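Local coordinates for D-mandelate dehydrogenase (Rhodotorula graminis, PDB 2W2K), which probably catalyses the nicotinamide-coenzyme-dependent interconversion of D-mandelate and its 2-keto acid, as a D-isomer specific 2-hydroxyacid dehydrogenase, at residues B[223-228]-B[251-256]; B[118-123]-B[300-305]. One frame throughout, in Å; residues are numbered along the deposited sequence.

Overall arrangement
Contacts 1 and 2 both reach the seven-stranded parallel sheet of the NAD-binding domain, and their centres lie about 10 Å apart. Contact 1 pairs two inner strands, 223-226 and 250-254; contact 2 packs helix 114-130 against strand 299-301, outermost in the sheet of this chain, and the loop after it. The two meet directly where T255 CG2 packs on A121 CB at 3.7 Å. No coenzyme is bound to this chain, but V228, T255 and A256 of contact 1 bind NAD(+) in this protein, as does D281, which stands next to both contacts: its side chain is about 4 Å from that of T255 and about 3 Å from that of T302, nearest atoms.

Contact 1 (B[223-228]-B[251-256])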
ATOM      1  N   CYS B 223       0.684  -8.005 -13.291  1.00  5.55           N
ATOM      2  CA  CYS B 223       0.363  -8.546 -11.954  1.00  5.86           C
ATOM      3  C   CYS B 223      -1.027  -9.213 -11.991  1.00  7.10           C
ATOM      4  O   CYS B 223      -2.009  -8.584 -12.418  1.00  9.33           O
ATOM      5  CB  CYS B 223       0.369  -7.417 -10.903  1.00  5.15           C
ATOM      6  SG  CYS B 223       0.166  -7.967  -9.141  1.00  9.06           S
ATOM      7  N   VAL B 224      -1.111 -10.462 -11.529  1.00  6.68           N
ATOM      8  CA  VAL B 224      -2.410 -11.175 -11.394  1.00  5.08           C
ATOM      9  C   VAL B 224      -3.028 -10.952  -9.988  1.00  7.87           C
ATOM     10  O   VAL B 224      -2.299 -11.018  -8.984  1.00  6.52           O
ATOM     11  CB  VAL B 224      -2.247 -12.697 -11.706  1.00  4.67           C
ATOM     12  CG1 VAL B 224      -3.512 -13.510 -11.339  1.00  7.04           C
ATOM     13  CG2 VAL B 224      -1.895 -12.923 -13.198  1.00  6.45           C
ATOM     14  N   SER B 225      -4.347 -10.684  -9.920  1.00  5.25           N
ATOM     15  CA  SER B 225      -5.069 -10.589  -8.625  1.00  6.40           C
ATOM     16  C   SER B 225      -6.112 -11.702  -8.521  1.00  6.68           C
ATOM     17  O   SER B 225      -7.078 -11.734  -9.314  1.00  6.55           O
ATOM     18  CB  SER B 225      -5.754  -9.218  -8.439  1.00  6.29           C
ATOM     19  OG  SER B 225      -6.565  -9.168  -7.255  1.00  8.64           O
ATOM     20  N   VAL B 226      -5.912 -12.609  -7.557  1.00  6.02           N
ATOM     21  CA  VAL B 226      -6.854 -13.752  -7.320  1.00  7.89           C
ATOM     22  C   VAL B 226      -7.969 -13.361  -6.328  1.00  6.35           C
ATOM     23  O   VAL B 226      -7.695 -13.099  -5.152  1.00  6.55           O
ATOM     24  CB  VAL B 226      -6.090 -15.050  -6.834  1.00  7.49           C
ATOM     25  CG1 VAL B 226      -7.060 -16.261  -6.664  1.00  4.93           C
ATOM     26  CG2 VAL B 226      -4.919 -15.421  -7.808  1.00  6.86           C
ATOM     27  N   SER B 227      -9.227 -13.367  -6.792  1.00  5.85           N
ATOM     28  CA  SER B 227     -10.410 -13.074  -5.942  1.00  8.41           C
ATOM     29  C   SER B 227     -11.652 -13.828  -6.464  1.00 10.53           C
ATOM     30  O   SER B 227     -12.451 -13.272  -7.237  1.00  9.12           O
ATOM     31  CB  SER B 227     -10.678 -11.553  -5.875  1.00 10.78           C
ATOM     32  OG  SER B 227     -11.701 -11.241  -4.917  1.00 11.04           O
ATOM     33  N   VAL B 228     -11.802 -15.086  -6.029  1.00 11.60           N
ATOM     34  CA  VAL B 228     -12.908 -15.973  -6.429  1.00 12.77           C
ATOM     35  C   VAL B 228     -13.367 -16.771  -5.196  1.00 13.69           C
ATOM     36  O   VAL B 228     -12.584 -16.956  -4.246  1.00 11.75           O
ATOM     37  CB  VAL B 228     -12.496 -17.010  -7.541  1.00 13.70           C
ATOM     38  CG1 VAL B 228     -12.299 -16.343  -8.902  1.00 12.72           C
ATOM     39  CG2 VAL B 228     -11.254 -17.818  -7.135  1.00 15.65           C
ATOM     40  N   ARG B 251       4.248 -11.044 -11.600  1.00  9.24           N
ATOM     41  CA  ARG B 251       3.903 -10.894 -10.173  1.00  6.68           C
ATOM     42  C   ARG B 251       2.501 -11.467  -9.915  1.00  8.91           C
ATOM     43  O   ARG B 251       1.652 -11.449 -10.837  1.00  6.56           O
ATOM     44  CB  ARG B 251       3.931  -9.397  -9.769  1.00  6.95           C
ATOM     45  CG  ARG B 251       5.248  -8.671 -10.117  1.00  5.79           C
ATOM     46  CD  ARG B 251       5.075  -7.152 -10.146  1.00  5.45           C
ATOM     47  NE  ARG B 251       6.214  -6.501 -10.789  1.00  6.45           N
ATOM     48  CZ  ARG B 251       6.382  -6.388 -12.114  1.00 10.05           C
ATOM     49  NH1 ARG B 251       5.502  -6.914 -12.990  1.00  6.91           N
ATOM     50  NH2 ARG B 251       7.445  -5.747 -12.573  1.00 11.34           N
ATOM     51  N   ILE B 252       2.254 -11.975  -8.688  1.00  7.41           N
ATOM     52  CA  ILE B 252       0.888 -12.449  -8.315  1.00  6.42           C
ATOM     53  C   ILE B 252       0.528 -12.155  -6.845  1.00  7.18           C
ATOM     54  O   ILE B 252       1.418 -12.194  -5.972  1.00  5.50           O
ATOM     55  CB  ILE B 252       0.690 -13.957  -8.635  1.00  6.18           C
ATOM     56  CG1 ILE B 252      -0.785 -14.387  -8.442  1.00  6.69           C
ATOM     57  CG2 ILE B 252       1.657 -14.834  -7.823  1.00  9.73           C
ATOM     58  CD1 ILE B 252      -1.081 -15.758  -9.113  1.00  7.46           C
ATOM     59  N   VAL B 253      -0.743 -11.817  -6.586  1.00  5.60           N
ATOM     60  CA  VAL B 253      -1.257 -11.644  -5.194  1.00  5.79           C
ATOM     61  C   VAL B 253      -2.540 -12.482  -4.953  1.00  7.42           C
ATOM     62  O   VAL B 253      -3.331 -12.713  -5.891  1.00  7.34           O
ATOM     63  CB  VAL B 253      -1.499 -10.134  -4.796  1.00  6.41           C
ATOM     64  CG1 VAL B 253      -0.241  -9.258  -5.088  1.00  7.10           C
ATOM     65  CG2 VAL B 253      -2.726  -9.564  -5.453  1.00  8.83           C
ATOM     66  N   ASN B 254      -2.743 -12.930  -3.710  1.00  5.75           N
ATOM     67  CA  ASN B 254      -3.939 -13.730  -3.348  1.00  7.67           C
ATOM     68  C   ASN B 254      -4.578 -13.218  -2.049  1.00  8.35           C
ATOM     69  O   ASN B 254      -3.896 -13.185  -0.996  1.00  8.11           O
ATOM     70  CB  ASN B 254      -3.577 -15.238  -3.237  1.00  6.63           C
ATOM     71  CG  ASN B 254      -4.808 -16.158  -3.092  1.00  9.58           C
ATOM     72  OD1 ASN B 254      -5.965 -15.744  -3.282  1.00  9.57           O
ATOM     73  ND2 ASN B 254      -4.547 -17.435  -2.791  1.00  9.69           N
ATOM     74  N   THR B 255      -5.861 -12.823  -2.125  1.00  3.56           N
ATOM     75  CA  THR B 255      -6.650 -12.461  -0.934  1.00  5.74           C
ATOM     76  C   THR B 255      -7.905 -13.337  -0.765  1.00  9.64           C
ATOM     77  O   THR B 255      -8.746 -13.055   0.101  1.00  8.19           O
ATOM     78  CB  THR B 255      -7.052 -10.959  -0.918  1.00  5.81           C
ATOM     79  OG1 THR B 255      -7.849 -10.649  -2.088  1.00  8.08           O
ATOM     80  CG2 THR B 255      -5.786 -10.062  -0.890  1.00  4.87           C
ATOM     81  N   ALA B 256      -8.003 -14.402  -1.572  1.00 10.13           N
ATOM     82  CA  ALA B 256      -9.179 -15.290  -1.586  1.00  8.05           C
ATOM     83  C   ALA B 256      -9.125 -16.387  -0.500  1.00  9.59           C
ATOM     84  O   ALA B 256      -9.381 -16.103   0.676  1.00 10.23           O
ATOM     85  CB  ALA B 256      -9.387 -15.859  -3.017  1.00  5.19           C
TER
HETATM   86  O   HOH W   1      -6.464 -10.547  -4.583  1.00  7.43           O
HETATM   87  O   HOH W   2     -10.588 -11.432  -2.495  1.00 11.49           O
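The neighbouring strand takes up both peptide polar groups of V224: V224 N donates to R251 O (3.0 Å) from above the carbonyl plane, while V224 O accepts V253 N (3.0 Å) nearly along its C=O axis. V226 N adds a nearly straight bond to V253 O, 169° at the hydrogen. Packing is close on the face carrying V224, V226 and I252. I252, CG1 anti to its backbone N (chi1 -172°), lies alongside V224 (CG1 4.0 Å from V224 CB) and sets CD1 4.1 Å from V226 CG2. Four parallel bridges, strand axes 15° apart and helix 240-245 in the connection identify a beta-alpha-beta unit of the Rossmann-type domain. Past V226 N backbone hydrogen bonding between the segments ends; A256 CB still packs on V228 O (3.6 Å), and waters bridge the NAD(+)-binding end. One water donates to V226 O and S225 OG (also bonded to Q175) and reaches T255 OG1; a second joins T255 OG1 to S227 OG. N254 forms an Asx turn, OD1 accepting A256 N at 3.0 Å and touching V226 CG1 at 3.6 Å. An alanine here removes the partners of A256 N and, through ND2, R257 O, and would probably leave the turn less well held.

Contact 2 (B[118-123]-B[300-305]); sequences SDLALY and TLTTHI
The helical backbone of 118-123 and the chain of 300-305 stay well separated, with CA atoms 7.7 Å apart at L120 and I305 and 10.1 Å apart at Y123 and T300, and no hydrogen bond crosses between them. This is helix-on-sheet packing in the Rossmann-type domain of a D-2-hydroxyacid dehydrogenase: helix 114-130, which follows the last strand of the N-terminal sheet, meets strand 299-301, outermost in the sheet of this chain, and the loop beyond it. That loop bends in an inverse gamma turn centred on T303; H304 follows with positive phi (48°), and beyond this bend the end of the I305 side chain comes nearer the helix. L120 and Y123, three residues apart on the helix, make the contact. L120 holds CG anti to its backbone N (chi1 -164°) and lays CD2 against I305 CD1 at 4.0 Å, the two side chains crossing at about a right angle. I305 reaches there with CG1 in the crowded position between backbone N and carbonyl carbon (chi1 57°). The other branch, L120 CD1, lies 4.2 Å from T302 OG1. D281 OD1, from a coenzyme-binding residue, hydrogen-bonds both T302 OG1 and I305 N, so one carboxylate oxygen holds the hydroxyl that L120 CD1 meets and the backbone of I305. Y123 OH is hydrogen-bonded to an acidic side chain of the other subunit, and a separate aromatic side chain of that subunit lies nearly parallel to the Y123 ring. Inside this chain the ring is approached obliquely by two methyls, T302 CG2 and T300 CG2, each 4.5 Å from Y123 CE2, while T300 OG1 bonds to S127 OG.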
ATOM      1  N   SER B 118     -10.380  -5.261  -0.164  1.00  3.64           N
ATOM      2  CA  SER B 118      -9.842  -4.563  -1.376  1.00  5.28           C
ATOM      3  C   SER B 118      -8.626  -3.647  -1.081  1.00  6.48           C
ATOM      4  O   SER B 118      -7.680  -3.588  -1.895  1.00  5.28           O
ATOM      5  CB  SER B 118     -10.938  -3.820  -2.169  1.00  4.50           C
ATOM      6  OG  SER B 118     -11.549  -2.761  -1.412  1.00  6.60           O
ATOM      7  N   ASP B 119      -8.660  -2.927   0.053  1.00  4.29           N
ATOM      8  CA  ASP B 119      -7.501  -2.111   0.503  1.00  4.88           C
ATOM      9  C   ASP B 119      -6.261  -2.985   0.770  1.00  5.20           C
ATOM     10  O   ASP B 119      -5.128  -2.590   0.426  1.00  5.53           O
ATOM     11  CB  ASP B 119      -7.844  -1.346   1.798  1.00  6.27           C
ATOM     12  CG  ASP B 119      -8.661  -0.062   1.559  1.00 11.50           C
ATOM     13  OD1 ASP B 119      -8.840   0.348   0.383  1.00 13.38           O
ATOM     14  OD2 ASP B 119      -9.128   0.542   2.571  1.00 11.38           O
ATOM     15  N   LEU B 120      -6.450  -4.151   1.416  1.00  4.96           N
ATOM     16  CA  LEU B 120      -5.304  -5.061   1.720  1.00  4.58           C
ATOM     17  C   LEU B 120      -4.727  -5.651   0.422  1.00  4.46           C
ATOM     18  O   LEU B 120      -3.500  -5.782   0.290  1.00  6.43           O
ATOM     19  CB  LEU B 120      -5.690  -6.180   2.739  1.00  5.72           C
ATOM     20  CG  LEU B 120      -4.599  -7.016   3.475  1.00  7.81           C
ATOM     21  CD1 LEU B 120      -4.061  -8.194   2.644  1.00 14.94           C
ATOM     22  CD2 LEU B 120      -3.414  -6.176   4.046  1.00  8.85           C
ATOM     23  N   ALA B 121      -5.584  -5.965  -0.555  1.00  5.19           N
ATOM     24  CA  ALA B 121      -5.073  -6.383  -1.881  1.00  6.00           C
ATOM     25  C   ALA B 121      -4.245  -5.278  -2.580  1.00  5.58           C
ATOM     26  O   ALA B 121      -3.197  -5.566  -3.187  1.00  5.90           O
ATOM     27  CB  ALA B 121      -6.236  -6.872  -2.790  1.00  6.51           C
ATOM     28  N   LEU B 122      -4.698  -4.020  -2.462  1.00  7.21           N
ATOM     29  CA  LEU B 122      -3.956  -2.863  -3.010  1.00  7.91           C
ATOM     30  C   LEU B 122      -2.570  -2.711  -2.349  1.00  5.16           C
ATOM     31  O   LEU B 122      -1.578  -2.419  -3.040  1.00  4.49           O
ATOM     32  CB  LEU B 122      -4.756  -1.537  -2.907  1.00  4.37           C
ATOM     33  CG  LEU B 122      -4.272  -0.415  -3.873  1.00  6.57           C
ATOM     34  CD1 LEU B 122      -4.715  -0.701  -5.327  1.00  7.25           C
ATOM     35  CD2 LEU B 122      -4.790   0.956  -3.406  1.00  7.68           C
ATOM     36  N   TYR B 123      -2.502  -2.920  -1.025  1.00  4.79           N
ATOM     37  CA  TYR B 123      -1.220  -2.969  -0.289  1.00  6.64           C
ATOM     38  C   TYR B 123      -0.247  -4.037  -0.860  1.00  8.92           C
ATOM     39  O   TYR B 123       0.951  -3.753  -1.094  1.00  5.80           O
ATOM     40  CB  TYR B 123      -1.497  -3.214   1.220  1.00  6.89           C
ATOM     41  CG  TYR B 123      -0.282  -3.577   2.076  1.00  7.86           C
ATOM     42  CD1 TYR B 123       0.480  -2.580   2.702  1.00 10.78           C
ATOM     43  CD2 TYR B 123       0.081  -4.920   2.293  1.00  9.00           C
ATOM     44  CE1 TYR B 123       1.593  -2.914   3.513  1.00  9.77           C
ATOM     45  CE2 TYR B 123       1.213  -5.261   3.089  1.00  9.29           C
ATOM     46  CZ  TYR B 123       1.951  -4.256   3.693  1.00 11.95           C
ATOM     47  OH  TYR B 123       3.048  -4.580   4.499  1.00 12.10           O
ATOM     48  N   THR B 300       5.938 -11.378  -0.060  1.00  6.78           N
ATOM     49  CA  THR B 300       5.217 -10.635   0.983  1.00  7.31           C
ATOM     50  C   THR B 300       4.186 -11.584   1.629  1.00  9.03           C
ATOM     51  O   THR B 300       3.357 -12.200   0.932  1.00  8.52           O
ATOM     52  CB  THR B 300       4.495  -9.346   0.404  1.00 11.82           C
ATOM     53  OG1 THR B 300       5.435  -8.481  -0.266  1.00  8.69           O
ATOM     54  CG2 THR B 300       3.747  -8.570   1.512  1.00  7.44           C
ATOM     55  N   LEU B 301       4.260 -11.720   2.957  1.00  8.66           N
ATOM     56  CA  LEU B 301       3.412 -12.672   3.706  1.00  6.31           C
ATOM     57  C   LEU B 301       2.705 -12.011   4.908  1.00  8.17           C
ATOM     58  O   LEU B 301       3.363 -11.433   5.776  1.00  6.89           O
ATOM     59  CB  LEU B 301       4.248 -13.887   4.181  1.00  8.60           C
ATOM     60  CG  LEU B 301       4.980 -14.684   3.070  1.00 11.10           C
ATOM     61  CD1 LEU B 301       6.246 -15.398   3.583  1.00 10.44           C
ATOM     62  CD2 LEU B 301       4.030 -15.631   2.359  1.00  7.85           C
ATOM     63  N   THR B 302       1.372 -12.089   4.954  1.00  8.17           N
ATOM     64  CA  THR B 302       0.568 -11.515   6.077  1.00  7.74           C
ATOM     65  C   THR B 302      -0.333 -12.590   6.771  1.00  7.24           C
ATOM     66  O   THR B 302      -0.627 -13.644   6.180  1.00  8.11           O
ATOM     67  CB  THR B 302      -0.234 -10.235   5.637  1.00 10.94           C
ATOM     68  OG1 THR B 302      -0.999 -10.501   4.438  1.00  7.92           O
ATOM     69  CG2 THR B 302       0.721  -9.065   5.352  1.00  8.49           C
ATOM     70  N   THR B 303      -0.745 -12.340   8.020  1.00  5.59           N
ATOM     71  CA  THR B 303      -1.545 -13.300   8.817  1.00  6.86           C
ATOM     72  C   THR B 303      -3.090 -13.272   8.572  1.00  9.40           C
ATOM     73  O   THR B 303      -3.874 -13.106   9.531  1.00  9.03           O
ATOM     74  CB  THR B 303      -1.260 -13.150  10.375  1.00  7.79           C
ATOM     75  OG1 THR B 303      -1.673 -11.847  10.828  1.00  8.86           O
ATOM     76  CG2 THR B 303       0.227 -13.341  10.686  1.00  8.97           C
ATOM     77  N   HIS B 304      -3.519 -13.468   7.314  1.00  6.86           N
ATOM     78  CA  HIS B 304      -4.965 -13.456   6.941  1.00  7.90           C
ATOM     79  C   HIS B 304      -5.700 -12.227   7.538  1.00  7.84           C
ATOM     80  O   HIS B 304      -6.766 -12.350   8.180  1.00  7.43           O
ATOM     81  CB  HIS B 304      -5.648 -14.803   7.310  1.00  9.17           C
ATOM     82  CG  HIS B 304      -6.874 -15.136   6.498  1.00 12.61           C
ATOM     83  ND1 HIS B 304      -7.654 -14.188   5.863  1.00 17.92           N
ATOM     84  CD2 HIS B 304      -7.473 -16.329   6.255  1.00 12.23           C
ATOM     85  CE1 HIS B 304      -8.661 -14.785   5.239  1.00 13.01           C
ATOM     86  NE2 HIS B 304      -8.579 -16.083   5.472  1.00 22.62           N
ATOM     87  N   ILE B 305      -5.118 -11.043   7.324  1.00  7.15           N
ATOM     88  CA  ILE B 305      -5.728  -9.792   7.807  1.00  5.85           C
ATOM     89  C   ILE B 305      -6.687  -9.084   6.822  1.00  5.05           C
ATOM     90  O   ILE B 305      -7.208  -8.020   7.145  1.00  6.37           O
ATOM     91  CB  ILE B 305      -4.689  -8.767   8.434  1.00  5.47           C
ATOM     92  CG1 ILE B 305      -3.565  -8.396   7.438  1.00  6.38           C
ATOM     93  CG2 ILE B 305      -4.139  -9.296   9.792  1.00 11.32           C
ATOM     94  CD1 ILE B 305      -2.726  -7.170   7.871  1.00  5.94           C
TER